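Octaprenyl-diphosphate synthase (Bacteroides thetaiotaomicron, PDB 3RMG) probably acts as a magnesium-dependent prenyltransferase of the FPP/GGPP synthase family, joining isoprenoid diphosphates into longer prenyl chains. Local coordinates at residues E163-Y166 against F167-R171; G236-L240 against P241-A245; A184-S188 against V189-E193; Y132-I135 against R136-S140; T11-E14 against A15-D19. All coordinates share one frame; numbering follows the deposited sequence.

Contact 1 (E163-Y166 against F167-R171); sequences EEVY and FDVIR
Residues Glu163 to Arg171 form one continuous helix, in which four i to i+4 main-chain bonds tie 163-166 to 167-171. Phe167 N meets Glu163 O at 2.8 Å, and the other three donors, Asp168 N, Val169 N and Ile170 N, approach Glu164 O, Val165 O and Tyr166 O tilted from the carbonyl planes. On this frame Tyr166 carries most of the side-chain contact. Its CG stands anti to the backbone N (chi1 167°), a setting that turns one ring face to the next helical turn. There Ile170 CD1 makes a CH-pi contact, 3.7 Å from the Tyr166 ring centroid and closest to the phenol end, with CD1 3.4 Å from Tyr166 CZ. The edge of the same ring points at the face of Phe167 in a T-shaped pair, centroids 5.2 Å apart and planes at 60°, with Tyr166 CD2 above the middle of the Phe167 ring. Helix 163-172 belongs to the all-helical isoprenoid synthase fold. The Tyr166 hydroxyl is hydrogen-bonded to Asp215 on helix 193-217, part of a DDxxD sequence that in relatives binds magnesium and diphosphate. With an alanine at Tyr166, Asp215 would probably be left without its hydroxyl mate, and both Ile170 CD1 and the Phe167 face without the ring they pack on. Phe167 itself lies alongside Glu163, its CE1 3.8 Å from Glu163 CB, with ring and carboxylate planes nearly perpendicular. Leu240 of helix 240-249 covers both aromatic side chains. Elsewhere on the helix, Val165 CG1 rests 4.4 Å from Val169 CG2.

Contact 2 (G236-L240 against P241-A245); sequences GKLTL and PALYA
Leu243 reaches back from the first turn of helix 240-249 over the chain that leads into it. Its CB sits 3.5 Å from Leu240 O, with Thr239 O a little farther off. CG settles against two carbonyl oxygens at once, those of Leu238 and Thr239. The two methyls then part: CD1 rests 3.4 Å from Leu238 O, while CD2 meets apolar surface, 3.9 Å from Leu238 CB. CG lies anti to the carbonyl carbon (chi1 -64°), which swings the branch toward the incoming loop instead of along the helix. Leu238 also sends CD2 to Ala242 CB, a looser touch at 4.4 Å. The main chain locks this approach: Leu243 N donates to Thr239 O at 3.1 Å, N-H...O angle 161°, and Tyr244 N to Leu240 O at 2.8 Å. Pro241 has no N-H to offer, which costs nothing in a first turn; its CD is pressed close to CB of the preceding Leu240, 3.4 Å away, as the peptide link between them requires. Thr239 OG1 lies near that same CD but makes no capping bond to the helix, being hydrogen-bonded to Tyr219 OH. That hydroxyl also bonds Ala242 N, so an outside side chain serves an N-H at the helix start. Leu240 leans on helices 163-172 and 283-302, and the Tyr244 ring stacks on Tyr286. The arrangement is a buried helix N-terminus, Thr239 at the N-cap and proline in the first turn, preceded by a Schellman motif at Gly236; its GKxTLP sequence is familiar in trans-prenyl diphosphate synthases.

Contact 3 (A184-S188 against V189-E193); sequences AAALS and VQVGE
Ser188 OG, 3.9 Å from Val189 CG1, is gripped twice: it donates to Ala185 O one turn back at 2.6 Å, and it is hydrogen-bonded to Thr69 OG1 of helix 67-90. With chi1 at 78°, OG lies between the backbone N and the carbonyl carbon and so can turn back to that carbonyl. The buried hydroxyl is thereby satisfied. Beyond Ser188 the main chain tightens to i to i+3 bonds. Val189 N meets Ala186 O at 3.1 Å and Gln190 N meets Leu187 O at 2.9 Å, both donors standing well above the carbonyl planes, 60° out in the first case. Gln190 then takes left-handed backbone angles (phi 62°) and redirects the chain. The turn brings Val191 back over Ala186, with Val191 CG2 3.9 Å from Ala186 CB, and close to Ala186 O as well. Val189 CG2 fits against that same Ala186 O at 3.3 Å, so methyls of two valines rest on the same carbonyl oxygen. Tyr62 of helix 50-62 packs on both valines. This is a C-terminal helix turn closed by a left-handed residue, the short link from helix 174-188 to helix 193-217, whose N-cap is Gly192.

Contact 4 (Y132-I135 against R136-S140); sequences YEII and RLVSS
Helix 132-154 lines the dimer interface, and its first turns join Tyr132-Ile135 to Arg136-Ser140. Arg136 N donates to Tyr132 O at 2.6 Å, and the i to i+4 pattern runs on through Leu137 N, Val138 N and Ser139 N. The Arg136 side chain starts with CG anti to the backbone N (chi1 -153°) and then bends twice, folding back along the preceding turn. One face of its guanidinium thus looks onto Tyr132 O, while at the edge NH2 comes 4.0 Å from Glu133 CG. The acid is not its salt-bridge partner here: Glu133 OE1 stays 4.9 Å from Arg136 NH2, and NH1 forms a salt bridge with Glu127 of the second subunit. Tyr132 stacks on Tyr132 of that subunit, so both side chains serve the subunit boundary. On the inward face, Ile134 CG2 and Val138 CG2 lie 4.4 Å apart; Ile134 packs on helix 174-188 and Val138 on helix 67-90. Buried Ser139 hides its hydroxyl in the helix itself: OG donates to Ile135 O at 3.1 Å, and Ser139 N reaches the same oxygen from the opposite face of the carbonyl plane. Ser140 repeats the device one residue later, its OG bonding Arg136 O at 3.0 Å across the carbonyl plane from Ser140 N.

Contact 5 (T11-E14 against A15-D19); sequences TPIE and AELED
A chi1 of 35° and a bend at chi2 (-84°) fold the Glu16 side chain back against Ile13, whose own chi1 of 48° sends CG1 the other way, to Leu17. Glu16 CG lies 3.9 Å from Ile13 CB, and its OE2 ends against the backbone, 3.2 Å from Ile13 C. Two acceptors meet there, for OE2 is also near Ile13 O and no bond joins them. OE1 has a long, weak ion pair with Arg60, which also bonds Pro12 O. An alanine in place of Glu16 would probably leave Arg60 without this distant charge and open a gap beside Ile13 CB. Ile13 CD1 meets Leu17 CD1 at 4.0 Å, the side chains crossing at a slant, while Leu17 N donates to Ile13 O at 2.8 Å. The bond from Glu18 N to Glu14 O is longer, 3.3 Å. The Glu14 and Glu18 carboxylates approach to 4.6 Å between OE2 of the first and OE1 of the second, a like-charged pair at the exposed surface. Ile13 is the N-cap of helix 14-23; it and Leu17 press on helix 50-62, while Pro12 touches helix 309-323.

How the contacts relate
The five contacts are local steps along helices or at their ends. Contacts 1 and 2 touch directly: Tyr166 CE2 packs 3.4 Å from Leu240 CB, bringing helix 163-172 against the start of helix 240-249. Contacts 3 and 4 form a second pair, about 12 Å between centres, where Leu187 and Ser188 meet Ile134; contact 2 lies on the other side of the chain's centre from both. Contact 5 touches none of the others. Contact 2 is the most buried and largely apolar, contact 1 aromatic, contact 3 built on a serine and valines. Contact 4 puts charge and a tyrosine at the subunit boundary, whereas contact 5, at the surface, sets glutamates beside one buried isoleucine, only Glu16 folding onto it.

Contact 1 (E163-Y166 against F167-R171)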
loop_
_atom_site.group_PDB
_atom_site.type_symbol
_atom_site.label_atom_id
_atom_site.label_comp_id
_atom_site.label_asym_id
_atom_site.label_seq_id
_atom_site.Cartn_x
_atom_site.Cartn_y
_atom_site.Cartn_z
ATOM N N GLU A 163 -24.775 -2.767 19.762
ATOM C CA GLU A 163 -23.970 -1.572 19.670
ATOM C C GLU A 163 -22.503 -1.985 19.815
ATOM O O GLU A 163 -21.638 -1.536 19.054
ATOM C CB GLU A 163 -24.358 -0.580 20.765
ATOM C CG GLU A 163 -25.843 -0.319 20.878
ATOM C CD GLU A 163 -26.154 0.816 21.835
ATOM O OE1 GLU A 163 -25.403 0.984 22.815
ATOM O OE2 GLU A 163 -27.144 1.544 21.611
ATOM N N GLU A 164 -22.227 -2.864 20.774
ATOM C CA GLU A 164 -20.854 -3.302 21.010
ATOM C C GLU A 164 -20.123 -3.595 19.703
ATOM O O GLU A 164 -18.991 -3.162 19.509
ATOM C CB GLU A 164 -20.799 -4.516 21.941
ATOM C CG GLU A 164 -21.158 -4.206 23.388
ATOM C CD GLU A 164 -22.659 -4.059 23.602
ATOM O OE1 GLU A 164 -23.066 -3.642 24.710
ATOM O OE2 GLU A 164 -23.431 -4.365 22.665
ATOM N N VAL A 165 -20.759 -4.323 18.798
ATOM C CA VAL A 165 -20.084 -4.633 17.547
ATOM C C VAL A 165 -19.916 -3.371 16.700
ATOM O O VAL A 165 -18.926 -3.205 15.980
ATOM C CB VAL A 165 -20.823 -5.716 16.744
ATOM C CG1 VAL A 165 -20.084 -6.004 15.447
ATOM C CG2 VAL A 165 -20.966 -6.986 17.587
ATOM N N TYR A 166 -20.894 -2.481 16.799
ATOM C CA TYR A 166 -20.893 -1.252 16.026
ATOM C C TYR A 166 -19.730 -0.353 16.450
ATOM O O TYR A 166 -19.011 0.194 15.610
ATOM C CB TYR A 166 -22.220 -0.544 16.259
ATOM C CG TYR A 166 -22.303 0.889 15.801
ATOM C CD1 TYR A 166 -22.259 1.218 14.452
ATOM C CD2 TYR A 166 -22.489 1.913 16.719
ATOM C CE1 TYR A 166 -22.369 2.537 14.034
ATOM C CE2 TYR A 166 -22.601 3.232 16.314
ATOM C CZ TYR A 166 -22.543 3.536 14.973
ATOM O OH TYR A 166 -22.661 4.851 14.574
ATOM N N PHE A 167 -19.556 -0.222 17.763
ATOM C CA PHE A 167 -18.513 0.615 18.334
ATOM C C PHE A 167 -17.129 0.037 18.137
ATOM O O PHE A 167 -16.169 0.763 17.874
ATOM C CB PHE A 167 -18.778 0.835 19.810
ATOM C CG PHE A 167 -19.836 1.842 20.062
ATOM C CD1 PHE A 167 -21.008 1.494 20.698
ATOM C CD2 PHE A 167 -19.670 3.143 19.634
ATOM C CE1 PHE A 167 -21.981 2.435 20.927
ATOM C CE2 PHE A 167 -20.640 4.085 19.858
ATOM C CZ PHE A 167 -21.796 3.732 20.508
ATOM N N ASP A 168 -17.034 -1.277 18.265
ATOM C CA ASP A 168 -15.789 -1.964 18.005
ATOM C C ASP A 168 -15.290 -1.662 16.601
ATOM O O ASP A 168 -14.109 -1.422 16.400
ATOM C CB ASP A 168 -15.959 -3.469 18.185
ATOM C CG ASP A 168 -14.637 -4.189 18.213
ATOM O OD1 ASP A 168 -13.749 -3.756 18.981
ATOM O OD2 ASP A 168 -14.478 -5.179 17.466
ATOM N N VAL A 169 -16.193 -1.684 15.628
ATOM C CA VAL A 169 -15.834 -1.419 14.239
ATOM C C VAL A 169 -15.355 0.020 14.036
ATOM O O VAL A 169 -14.354 0.266 13.356
ATOM C CB VAL A 169 -17.037 -1.653 13.299
ATOM C CG1 VAL A 169 -16.686 -1.235 11.864
ATOM C CG2 VAL A 169 -17.505 -3.113 13.365
ATOM N N ILE A 170 -16.094 0.969 14.604
ATOM C CA ILE A 170 -15.664 2.362 14.601
ATOM C C ILE A 170 -14.274 2.540 15.257
ATOM O O ILE A 170 -13.396 3.206 14.706
ATOM C CB ILE A 170 -16.690 3.242 15.323
ATOM C CG1 ILE A 170 -18.021 3.248 14.561
ATOM C CG2 ILE A 170 -16.152 4.654 15.487
ATOM C CD1 ILE A 170 -19.163 3.956 15.329
ATOM N N ARG A 171 -14.049 1.922 16.394
ATOM C CA ARG A 171 -12.779 2.043 17.070
ATOM C C ARG A 171 -11.661 1.494 16.233
ATOM O O ARG A 171 -10.555 1.941 16.324
ATOM C CB ARG A 171 -12.809 1.424 18.458
ATOM C CG ARG A 171 -13.458 2.310 19.458
ATOM C CD ARG A 171 -13.289 1.855 20.863
ATOM N NE ARG A 171 -14.380 1.012 21.290
ATOM C CZ ARG A 171 -15.488 1.427 21.880
ATOM N NH1 ARG A 171 -16.407 0.535 22.154
ATOM N NH2 ARG A 171 -15.554 2.607 22.463
#

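Contact 2 (G236-L240 against P241-A245)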
loop_
_atom_site.group_PDB
_atom_site.type_symbol
_atom_site.label_atom_id
_atom_site.label_comp_id
_atom_site.label_asym_id
_atom_site.label_seq_id
_atom_site.Cartn_x
_atom_site.Cartn_y
_atom_site.Cartn_z
ATOM N N GLY A 236 -25.181 -2.713 3.472
ATOM C CA GLY A 236 -25.283 -3.818 4.418
ATOM C C GLY A 236 -25.190 -3.420 5.879
ATOM O O GLY A 236 -25.160 -4.279 6.762
ATOM N N LYS A 237 -25.171 -2.116 6.142
ATOM C CA LYS A 237 -24.859 -1.621 7.479
ATOM C C LYS A 237 -26.071 -1.145 8.273
ATOM O O LYS A 237 -26.912 -0.406 7.764
ATOM C CB LYS A 237 -23.826 -0.491 7.394
ATOM C CG LYS A 237 -22.574 -0.843 6.602
ATOM C CD LYS A 237 -21.841 0.413 6.158
ATOM C CE LYS A 237 -20.775 0.098 5.119
ATOM N NZ LYS A 237 -20.274 1.346 4.483
ATOM N N LEU A 238 -26.135 -1.568 9.531
ATOM C CA LEU A 238 -27.099 -1.049 10.490
ATOM C C LEU A 238 -26.374 -0.220 11.556
ATOM O O LEU A 238 -25.662 -0.772 12.404
ATOM C CB LEU A 238 -27.856 -2.196 11.167
ATOM C CG LEU A 238 -28.802 -3.050 10.325
ATOM C CD1 LEU A 238 -29.498 -4.066 11.212
ATOM C CD2 LEU A 238 -29.819 -2.173 9.613
ATOM N N THR A 239 -26.568 1.096 11.518
ATOM C CA THR A 239 -25.838 1.999 12.395
ATOM C C THR A 239 -26.621 2.309 13.664
ATOM O O THR A 239 -27.767 1.905 13.815
ATOM C CB THR A 239 -25.454 3.312 11.676
ATOM O OG1 THR A 239 -26.636 4.060 11.370
ATOM C CG2 THR A 239 -24.672 3.028 10.387
ATOM N N LEU A 240 -25.992 3.042 14.574
ATOM C CA LEU A 240 -26.508 3.178 15.929
ATOM C C LEU A 240 -28.013 3.412 16.010
ATOM O O LEU A 240 -28.700 2.756 16.790
ATOM C CB LEU A 240 -25.768 4.280 16.698
ATOM C CG LEU A 240 -25.993 4.205 18.209
ATOM C CD1 LEU A 240 -25.556 2.837 18.722
ATOM C CD2 LEU A 240 -25.279 5.329 18.956
ATOM N N PRO A 241 -28.530 4.370 15.231
ATOM C CA PRO A 241 -29.952 4.716 15.370
ATOM C C PRO A 241 -30.863 3.499 15.130
ATOM O O PRO A 241 -31.716 3.181 15.962
ATOM C CB PRO A 241 -30.162 5.783 14.285
ATOM C CG PRO A 241 -28.778 6.298 13.962
ATOM C CD PRO A 241 -27.865 5.125 14.156
ATOM N N ALA A 242 -30.668 2.826 13.999
ATOM C CA ALA A 242 -31.417 1.620 13.692
ATOM C C ALA A 242 -31.270 0.623 14.833
ATOM O O ALA A 242 -32.255 0.225 15.457
ATOM C CB ALA A 242 -30.937 1.009 12.368
ATOM N N LEU A 243 -30.032 0.223 15.105
ATOM C CA LEU A 243 -29.754 -0.725 16.171
ATOM C C LEU A 243 -30.560 -0.380 17.402
ATOM O O LEU A 243 -31.112 -1.254 18.057
ATOM C CB LEU A 243 -28.267 -0.738 16.510
ATOM C CG LEU A 243 -27.338 -1.211 15.391
ATOM C CD1 LEU A 243 -25.882 -1.050 15.803
ATOM C CD2 LEU A 243 -27.644 -2.662 14.991
ATOM N N TYR A 244 -30.641 0.899 17.722
ATOM C CA TYR A 244 -31.357 1.306 18.915
ATOM C C TYR A 244 -32.850 0.988 18.848
ATOM O O TYR A 244 -33.441 0.514 19.821
ATOM C CB TYR A 244 -31.199 2.793 19.149
ATOM C CG TYR A 244 -32.072 3.275 20.272
ATOM C CD1 TYR A 244 -31.790 2.935 21.591
ATOM C CD2 TYR A 244 -33.183 4.062 20.017
ATOM C CE1 TYR A 244 -32.594 3.377 22.625
ATOM C CE2 TYR A 244 -33.989 4.508 21.040
ATOM C CZ TYR A 244 -33.697 4.163 22.336
ATOM O OH TYR A 244 -34.517 4.620 23.340
ATOM N N ALA A 245 -33.453 1.287 17.702
ATOM C CA ALA A 245 -34.884 1.100 17.510
ATOM C C ALA A 245 -35.263 -0.375 17.606
ATOM O O ALA A 245 -36.276 -0.721 18.215
ATOM C CB ALA A 245 -35.318 1.683 16.175
#

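Contact 3 (A184-S188 against V189-E193)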
loop_
_atom_site.group_PDB
_atom_site.type_symbol
_atom_site.label_atom_id
_atom_site.label_comp_id
_atom_site.label_asym_id
_atom_site.label_seq_id
_atom_site.Cartn_x
_atom_site.Cartn_y
_atom_site.Cartn_z
ATOM N N ALA A 184 0.038 10.598 17.186
ATOM C CA ALA A 184 1.177 11.049 16.390
ATOM C C ALA A 184 1.507 12.515 16.677
ATOM O O ALA A 184 2.686 12.901 16.734
ATOM C CB ALA A 184 0.891 10.853 14.896
ATOM N N ALA A 185 0.475 13.338 16.863
ATOM C CA ALA A 185 0.721 14.746 17.186
ATOM C C ALA A 185 1.600 14.864 18.433
ATOM O O ALA A 185 2.553 15.626 18.430
ATOM C CB ALA A 185 -0.594 15.534 17.360
ATOM N N ALA A 186 1.280 14.100 19.481
ATOM C CA ALA A 186 2.056 14.109 20.742
ATOM C C ALA A 186 3.473 13.525 20.611
ATOM O O ALA A 186 4.435 14.123 21.054
ATOM C CB ALA A 186 1.283 13.377 21.879
ATOM N N LEU A 187 3.600 12.344 20.024
ATOM C CA LEU A 187 4.922 11.807 19.739
ATOM C C LEU A 187 5.807 12.813 18.983
ATOM O O LEU A 187 7.012 12.908 19.242
ATOM C CB LEU A 187 4.816 10.513 18.938
ATOM C CG LEU A 187 4.180 9.327 19.662
ATOM C CD1 LEU A 187 3.717 8.276 18.643
ATOM C CD2 LEU A 187 5.113 8.742 20.706
ATOM N N SER A 188 5.210 13.574 18.070
ATOM C CA SER A 188 5.978 14.478 17.204
ATOM C C SER A 188 6.640 15.623 17.958
ATOM O O SER A 188 7.594 16.209 17.461
ATOM C CB SER A 188 5.100 15.047 16.085
ATOM O OG SER A 188 4.271 16.098 16.560
ATOM N N VAL A 189 6.123 15.944 19.142
ATOM C CA VAL A 189 6.700 16.989 19.988
ATOM C C VAL A 189 7.358 16.346 21.201
ATOM O O VAL A 189 7.772 17.014 22.136
ATOM C CB VAL A 189 5.645 18.057 20.428
ATOM C CG1 VAL A 189 5.089 18.797 19.212
ATOM C CG2 VAL A 189 4.499 17.418 21.193
ATOM N N GLN A 190 7.443 15.026 21.174
ATOM C CA GLN A 190 8.290 14.297 22.112
ATOM C C GLN A 190 7.913 14.451 23.577
ATOM O O GLN A 190 8.787 14.650 24.417
ATOM C CB GLN A 190 9.746 14.720 21.927
ATOM C CG GLN A 190 10.240 14.552 20.509
ATOM C CD GLN A 190 11.720 14.800 20.387
ATOM O OE1 GLN A 190 12.264 15.701 21.025
ATOM N NE2 GLN A 190 12.386 13.999 19.567
ATOM N N VAL A 191 6.630 14.344 23.897
ATOM C CA VAL A 191 6.226 14.367 25.300
ATOM C C VAL A 191 6.165 12.945 25.861
ATOM O O VAL A 191 6.368 11.974 25.136
ATOM C CB VAL A 191 4.902 15.114 25.493
ATOM C CG1 VAL A 191 5.098 16.594 25.167
ATOM C CG2 VAL A 191 3.817 14.516 24.597
ATOM N N GLY A 192 5.905 12.816 27.154
ATOM C CA GLY A 192 5.912 11.502 27.790
ATOM C C GLY A 192 4.782 10.569 27.365
ATOM O O GLY A 192 3.840 10.974 26.659
ATOM N N GLU A 193 4.878 9.323 27.818
ATOM C CA GLU A 193 3.931 8.263 27.476
ATOM C C GLU A 193 2.489 8.576 27.877
ATOM O O GLU A 193 1.551 8.261 27.141
ATOM C CB GLU A 193 4.375 6.928 28.093
ATOM C CG GLU A 193 5.650 6.357 27.473
ATOM C CD GLU A 193 6.004 4.971 28.001
ATOM O OE1 GLU A 193 5.085 4.223 28.411
ATOM O OE2 GLU A 193 7.207 4.631 28.000
#

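Contact 4 (Y132-I135 against R136-S140)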
loop_
_atom_site.group_PDB
_atom_site.type_symbol
_atom_site.label_atom_id
_atom_site.label_comp_id
_atom_site.label_asym_id
_atom_site.label_seq_id
_atom_site.Cartn_x
_atom_site.Cartn_y
_atom_site.Cartn_z
ATOM N N TYR A 132 10.669 6.836 15.216
ATOM C CA TYR A 132 10.380 5.401 15.072
ATOM C C TYR A 132 8.962 5.053 15.479
ATOM O O TYR A 132 8.260 4.281 14.791
ATOM C CB TYR A 132 11.365 4.558 15.901
ATOM C CG TYR A 132 12.710 4.351 15.223
ATOM C CD1 TYR A 132 12.812 3.617 14.044
ATOM C CD2 TYR A 132 13.873 4.885 15.762
ATOM C CE1 TYR A 132 14.027 3.432 13.414
ATOM C CE2 TYR A 132 15.103 4.700 15.141
ATOM C CZ TYR A 132 15.173 3.974 13.968
ATOM O OH TYR A 132 16.392 3.791 13.350
ATOM N N GLU A 133 8.554 5.614 16.610
ATOM C CA GLU A 133 7.236 5.364 17.164
ATOM C C GLU A 133 6.181 5.791 16.167
ATOM O O GLU A 133 5.167 5.109 15.968
ATOM C CB GLU A 133 7.081 6.118 18.466
ATOM C CG GLU A 133 8.242 5.845 19.421
ATOM C CD GLU A 133 7.853 5.990 20.871
ATOM O OE1 GLU A 133 6.838 5.382 21.281
ATOM O OE2 GLU A 133 8.568 6.709 21.604
ATOM N N ILE A 134 6.437 6.907 15.508
ATOM C CA ILE A 134 5.474 7.422 14.561
ATOM C C ILE A 134 5.464 6.495 13.368
ATOM O O ILE A 134 4.414 6.206 12.796
ATOM C CB ILE A 134 5.810 8.856 14.140
ATOM C CG1 ILE A 134 5.504 9.815 15.296
ATOM C CG2 ILE A 134 5.043 9.212 12.905
ATOM C CD1 ILE A 134 5.983 11.262 15.055
ATOM N N ILE A 135 6.643 6.018 12.995
ATOM C CA ILE A 135 6.736 5.039 11.927
ATOM C C ILE A 135 5.992 3.766 12.337
ATOM O O ILE A 135 5.195 3.219 11.586
ATOM C CB ILE A 135 8.205 4.751 11.566
ATOM C CG1 ILE A 135 8.844 6.025 10.975
ATOM C CG2 ILE A 135 8.286 3.602 10.568
ATOM C CD1 ILE A 135 10.334 5.944 10.715
ATOM N N ARG A 136 6.248 3.310 13.554
ATOM C CA ARG A 136 5.524 2.174 14.087
ATOM C C ARG A 136 4.014 2.425 14.069
ATOM O O ARG A 136 3.239 1.559 13.660
ATOM C CB ARG A 136 5.999 1.873 15.508
ATOM C CG ARG A 136 5.833 0.426 15.922
ATOM C CD ARG A 136 7.067 -0.045 16.676
ATOM N NE ARG A 136 7.612 1.009 17.530
ATOM C CZ ARG A 136 8.886 1.095 17.904
ATOM N NH1 ARG A 136 9.764 0.186 17.505
ATOM N NH2 ARG A 136 9.286 2.092 18.682
ATOM N N LEU A 137 3.596 3.612 14.503
ATOM C CA LEU A 137 2.173 3.917 14.607
ATOM C C LEU A 137 1.508 3.882 13.233
ATOM O O LEU A 137 0.442 3.301 13.051
ATOM C CB LEU A 137 1.960 5.276 15.294
ATOM C CG LEU A 137 0.582 5.947 15.204
ATOM C CD1 LEU A 137 0.410 7.021 16.254
ATOM C CD2 LEU A 137 0.384 6.555 13.832
ATOM N N VAL A 138 2.133 4.511 12.253
ATOM C CA VAL A 138 1.500 4.587 10.953
ATOM C C VAL A 138 1.478 3.218 10.301
ATOM O O VAL A 138 0.481 2.825 9.677
ATOM C CB VAL A 138 2.236 5.539 10.018
ATOM C CG1 VAL A 138 1.644 5.422 8.622
ATOM C CG2 VAL A 138 2.133 6.961 10.537
ATOM N N SER A 139 2.583 2.484 10.417
ATOM C CA SER A 139 2.612 1.196 9.742
ATOM C C SER A 139 1.612 0.242 10.398
ATOM O O SER A 139 0.793 -0.366 9.710
ATOM C CB SER A 139 4.039 0.611 9.636
ATOM O OG SER A 139 4.597 0.268 10.899
ATOM N N SER A 140 1.637 0.130 11.725
ATOM C CA SER A 140 0.707 -0.804 12.362
ATOM C C SER A 140 -0.740 -0.414 12.090
ATOM O O SER A 140 -1.595 -1.275 11.912
ATOM C CB SER A 140 0.968 -0.943 13.861
ATOM O OG SER A 140 0.684 0.263 14.525
#

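Contact 5 (T11-E14 against A15-D19)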
loop_
_atom_site.group_PDB
_atom_site.type_symbol
_atom_site.label_atom_id
_atom_site.label_comp_id
_atom_site.label_asym_id
_atom_site.label_seq_id
_atom_site.Cartn_x
_atom_site.Cartn_y
_atom_site.Cartn_z
ATOM N N THR A 11 -7.194 30.127 13.609
ATOM C CA THR A 11 -6.289 31.263 13.744
ATOM C C THR A 11 -4.983 30.894 14.456
ATOM O O THR A 11 -3.904 31.204 13.966
ATOM C CB THR A 11 -6.953 32.465 14.457
ATOM O OG1 THR A 11 -8.142 32.862 13.747
ATOM C CG2 THR A 11 -5.977 33.632 14.498
ATOM N N PRO A 12 -5.083 30.197 15.606
ATOM C CA PRO A 12 -3.902 29.884 16.420
ATOM C C PRO A 12 -2.939 28.951 15.707
ATOM O O PRO A 12 -1.783 28.818 16.127
ATOM C CB PRO A 12 -4.487 29.200 17.664
ATOM C CG PRO A 12 -5.965 29.516 17.642
ATOM C CD PRO A 12 -6.315 29.635 16.182
ATOM N N ILE A 13 -3.402 28.329 14.625
ATOM C CA ILE A 13 -2.571 27.375 13.882
ATOM C C ILE A 13 -2.488 27.743 12.405
ATOM O O ILE A 13 -2.064 26.944 11.562
ATOM C CB ILE A 13 -3.076 25.925 14.046
ATOM C CG1 ILE A 13 -4.581 25.857 13.809
ATOM C CG2 ILE A 13 -2.793 25.443 15.431
ATOM C CD1 ILE A 13 -5.076 24.464 13.473
ATOM N N GLU A 14 -2.878 28.976 12.117
ATOM C CA GLU A 14 -2.925 29.514 10.769
ATOM C C GLU A 14 -1.659 29.240 9.938
ATOM O O GLU A 14 -1.745 28.810 8.784
ATOM C CB GLU A 14 -3.166 31.022 10.868
ATOM C CG GLU A 14 -3.883 31.673 9.680
ATOM C CD GLU A 14 -3.920 33.204 9.799
ATOM O OE1 GLU A 14 -4.175 33.721 10.912
ATOM O OE2 GLU A 14 -3.678 33.892 8.783
ATOM N N ALA A 15 -0.493 29.516 10.514
ATOM C CA ALA A 15 0.772 29.422 9.785
ATOM C C ALA A 15 1.153 27.975 9.531
ATOM O O ALA A 15 1.611 27.623 8.438
ATOM C CB ALA A 15 1.919 30.166 10.539
ATOM N N GLU A 16 0.965 27.134 10.545
ATOM C CA GLU A 16 1.296 25.716 10.418
ATOM C C GLU A 16 0.283 24.987 9.536
ATOM O O GLU A 16 0.622 24.015 8.866
ATOM C CB GLU A 16 1.483 25.046 11.784
ATOM C CG GLU A 16 0.577 25.558 12.862
ATOM C CD GLU A 16 1.106 26.811 13.548
ATOM O OE1 GLU A 16 2.039 26.713 14.391
ATOM O OE2 GLU A 16 0.553 27.894 13.261
ATOM N N LEU A 17 -0.946 25.486 9.498
ATOM C CA LEU A 17 -1.909 25.013 8.522
ATOM C C LEU A 17 -1.440 25.249 7.090
ATOM O O LEU A 17 -1.708 24.444 6.194
ATOM C CB LEU A 17 -3.255 25.688 8.714
ATOM C CG LEU A 17 -4.279 24.844 9.460
ATOM C CD1 LEU A 17 -5.553 25.639 9.651
ATOM C CD2 LEU A 17 -4.540 23.533 8.715
ATOM N N GLU A 18 -0.753 26.359 6.867
ATOM C CA GLU A 18 -0.279 26.658 5.531
ATOM C C GLU A 18 0.883 25.742 5.225
ATOM O O GLU A 18 0.999 25.220 4.118
ATOM C CB GLU A 18 0.137 28.127 5.406
ATOM C CG GLU A 18 -1.047 29.081 5.215
ATOM C CD GLU A 18 -0.669 30.546 5.387
ATOM O OE1 GLU A 18 -1.582 31.366 5.626
ATOM O OE2 GLU A 18 0.535 30.876 5.292
ATOM N N ASP A 19 1.748 25.545 6.215
ATOM C CA ASP A 19 2.890 24.667 6.034
ATOM C C ASP A 19 2.418 23.243 5.767
ATOM O O ASP A 19 3.027 22.520 4.992
ATOM C CB ASP A 19 3.788 24.701 7.263
ATOM C CG ASP A 19 4.416 26.060 7.477
ATOM O OD1 ASP A 19 4.305 26.895 6.561
ATOM O OD2 ASP A 19 5.021 26.293 8.547
#